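Local coordinates for extracellular solute-binding protein, family 1 (Bifidobacterium longum subsp. infantis ATCC 15697, PDB 3QUF), which probably captures a solute outside the cell, perhaps a sugar, and hands it to an ABC-type uptake system, at residues A[34-39]-A[86-91]. Residues are numbered along the deposited sequence; the frame is centred on the assembly and turned at random.
Sequences FYSYFK and IFNLTM
The ring of Phe-34 overlaps the CG2 branch of Ile-86, CD1 lying 3.6 Å from CG2. With CG anti to the backbone N (chi1 174°), the ring leans forward along the strand, so that CE1 at its edge also reaches OD1 of Asn-88, at 3.8 Å, and CB of Ser-36 lies above one face, toward its rim. Beneath this overlap the backbones pair in parallel: the N-H of Tyr-35 is bonded to O of Ile-86 at 3.0 Å, and the same oxygen receives a CA-H...O contact from Phe-34.

Past Phe-34 and Tyr-35 the two chains diverge, the alpha carbons of Tyr-37 and Asn-88 being 6.1 Å apart, and a side chain bridges the widening gap. OD1 of Asn-88 accepts the backbone N-H of Tyr-37 at 2.9 Å, nearly straight at 162°, with the donor tilted slightly from the carbonyl plane. The other end of the amide serves a third strand: ND2 donates to O of Gly-302 in strand 295-305 and meets the edge of the Phe-38 ring at CE2 (3.7 Å), amide and ring standing almost perpendicular (87°). Replacing Asn-88 with a leucine would probably leave the Tyr-37 N-H and the Gly-302 carbonyl without these mates, and the turn after strand 30-36 without its polar tie to strand 86-89. Farther along, CG2 of Thr-90 packs against CD1 of Tyr-37 at 3.7 Å. Within the turn itself, OG of Ser-36 donates to O of Phe-38, bracing the lead into helix 40-53.

Strand 86-89 runs between strand 30-36, parallel to it, and strand 295-305, antiparallel; with helices 40-53 and 67-79 linking parallel strands 30-36, 57-63 and 86-89 in beta-alpha-beta order, this is the alpha/beta lobe architecture characteristic of periplasmic-type solute-binding proteins.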
# COMPACT_ATOMS: atom_id res chain seq x y z
N PHE A 34 0.39 14.55 -20.59
CA PHE A 34 0.34 13.69 -19.41
C PHE A 34 1.65 12.95 -19.37
O PHE A 34 1.98 12.28 -20.36
CB PHE A 34 -0.84 12.73 -19.55
CG PHE A 34 -0.97 11.65 -18.48
CD1 PHE A 34 -0.47 11.77 -17.21
CD2 PHE A 34 -1.66 10.48 -18.80
CE1 PHE A 34 -0.61 10.73 -16.28
CE2 PHE A 34 -1.80 9.45 -17.89
CZ PHE A 34 -1.28 9.56 -16.65
N TYR A 35 2.44 13.17 -18.33
CA TYR A 35 3.67 12.40 -18.13
C TYR A 35 3.30 11.35 -17.12
O TYR A 35 3.11 11.63 -15.94
CB TYR A 35 4.82 13.26 -17.64
CG TYR A 35 6.12 12.50 -17.59
CD1 TYR A 35 6.53 11.75 -18.68
CD2 TYR A 35 6.93 12.52 -16.50
CE1 TYR A 35 7.74 11.04 -18.67
CE2 TYR A 35 8.15 11.82 -16.47
CZ TYR A 35 8.53 11.07 -17.55
OH TYR A 35 9.73 10.40 -17.59
N SER A 36 3.15 10.12 -17.60
CA SER A 36 2.53 9.02 -16.84
C SER A 36 3.54 8.07 -16.17
O SER A 36 4.47 7.57 -16.80
CB SER A 36 1.66 8.20 -17.78
OG SER A 36 1.08 7.08 -17.13
N TYR A 37 3.35 7.85 -14.88
CA TYR A 37 4.08 6.80 -14.14
C TYR A 37 3.70 5.41 -14.66
O TYR A 37 4.49 4.47 -14.65
CB TYR A 37 3.72 6.90 -12.69
CG TYR A 37 4.23 5.81 -11.81
CD1 TYR A 37 5.53 5.81 -11.37
CD2 TYR A 37 3.42 4.75 -11.49
CE1 TYR A 37 5.99 4.78 -10.53
CE2 TYR A 37 3.86 3.73 -10.67
CZ TYR A 37 5.14 3.75 -10.22
OH TYR A 37 5.58 2.71 -9.41
N PHE A 38 2.46 5.31 -15.10
CA PHE A 38 1.89 4.03 -15.56
C PHE A 38 2.27 3.77 -16.99
O PHE A 38 2.26 4.67 -17.84
CB PHE A 38 0.37 4.10 -15.40
CG PHE A 38 -0.05 4.22 -13.98
CD1 PHE A 38 0.00 3.13 -13.14
CD2 PHE A 38 -0.39 5.46 -13.41
CE1 PHE A 38 -0.36 3.26 -11.81
CE2 PHE A 38 -0.73 5.57 -12.10
CZ PHE A 38 -0.71 4.48 -11.31
N LYS A 39 2.58 2.51 -17.27
CA LYS A 39 2.87 2.10 -18.61
C LYS A 39 1.60 2.02 -19.47
O LYS A 39 0.48 1.98 -18.96
CB LYS A 39 3.59 0.76 -18.58
CG LYS A 39 5.02 0.87 -17.98
CD LYS A 39 5.85 -0.38 -18.25
CE LYS A 39 7.35 -0.03 -18.30
NZ LYS A 39 7.77 0.58 -17.00
N ILE A 86 -0.75 16.93 -16.71
CA ILE A 86 -1.14 15.89 -15.79
C ILE A 86 0.08 15.04 -15.51
O ILE A 86 0.93 14.82 -16.39
CB ILE A 86 -2.24 15.02 -16.37
CG1 ILE A 86 -3.45 15.82 -16.79
CG2 ILE A 86 -2.65 13.92 -15.35
CD1 ILE A 86 -4.19 15.28 -18.01
N PHE A 87 0.20 14.63 -14.27
CA PHE A 87 1.31 13.81 -13.83
C PHE A 87 0.92 13.01 -12.58
O PHE A 87 -0.19 13.18 -12.03
CB PHE A 87 2.58 14.64 -13.63
CG PHE A 87 2.39 15.78 -12.72
CD1 PHE A 87 2.49 15.62 -11.35
CD2 PHE A 87 2.04 17.04 -13.23
CE1 PHE A 87 2.26 16.72 -10.49
CE2 PHE A 87 1.82 18.12 -12.38
CZ PHE A 87 1.91 17.93 -11.02
N ASN A 88 1.82 12.18 -12.10
CA ASN A 88 1.53 11.36 -10.93
C ASN A 88 2.34 11.70 -9.71
O ASN A 88 3.53 11.99 -9.80
CB ASN A 88 1.78 9.87 -11.29
CG ASN A 88 0.78 9.32 -12.27
OD1 ASN A 88 1.11 8.96 -13.39
ND2 ASN A 88 -0.53 9.27 -11.85
N LEU A 89 1.66 11.68 -8.56
CA LEU A 89 2.27 11.76 -7.27
C LEU A 89 2.42 10.33 -6.78
O LEU A 89 1.44 9.62 -6.56
CB LEU A 89 1.41 12.56 -6.31
CG LEU A 89 1.15 14.02 -6.70
CD1 LEU A 89 0.22 14.67 -5.69
CD2 LEU A 89 2.42 14.82 -6.84
N THR A 90 3.66 9.91 -6.68
CA THR A 90 3.97 8.55 -6.28
C THR A 90 4.39 8.53 -4.83
O THR A 90 4.57 9.58 -4.21
CB THR A 90 5.07 7.96 -7.12
OG1 THR A 90 6.36 8.49 -6.74
CG2 THR A 90 4.81 8.22 -8.63
N MSE A 91 4.59 7.32 -4.27
CA MSE A 91 5.03 7.26 -2.87
C MSE A 91 6.42 7.81 -2.67
O MSE A 91 6.79 8.24 -1.55
CB MSE A 91 4.90 5.82 -2.34
CG MSE A 91 3.46 5.26 -2.39
SE MSE A 91 2.14 6.32 -1.40
CE MSE A 91 1.31 7.37 -2.88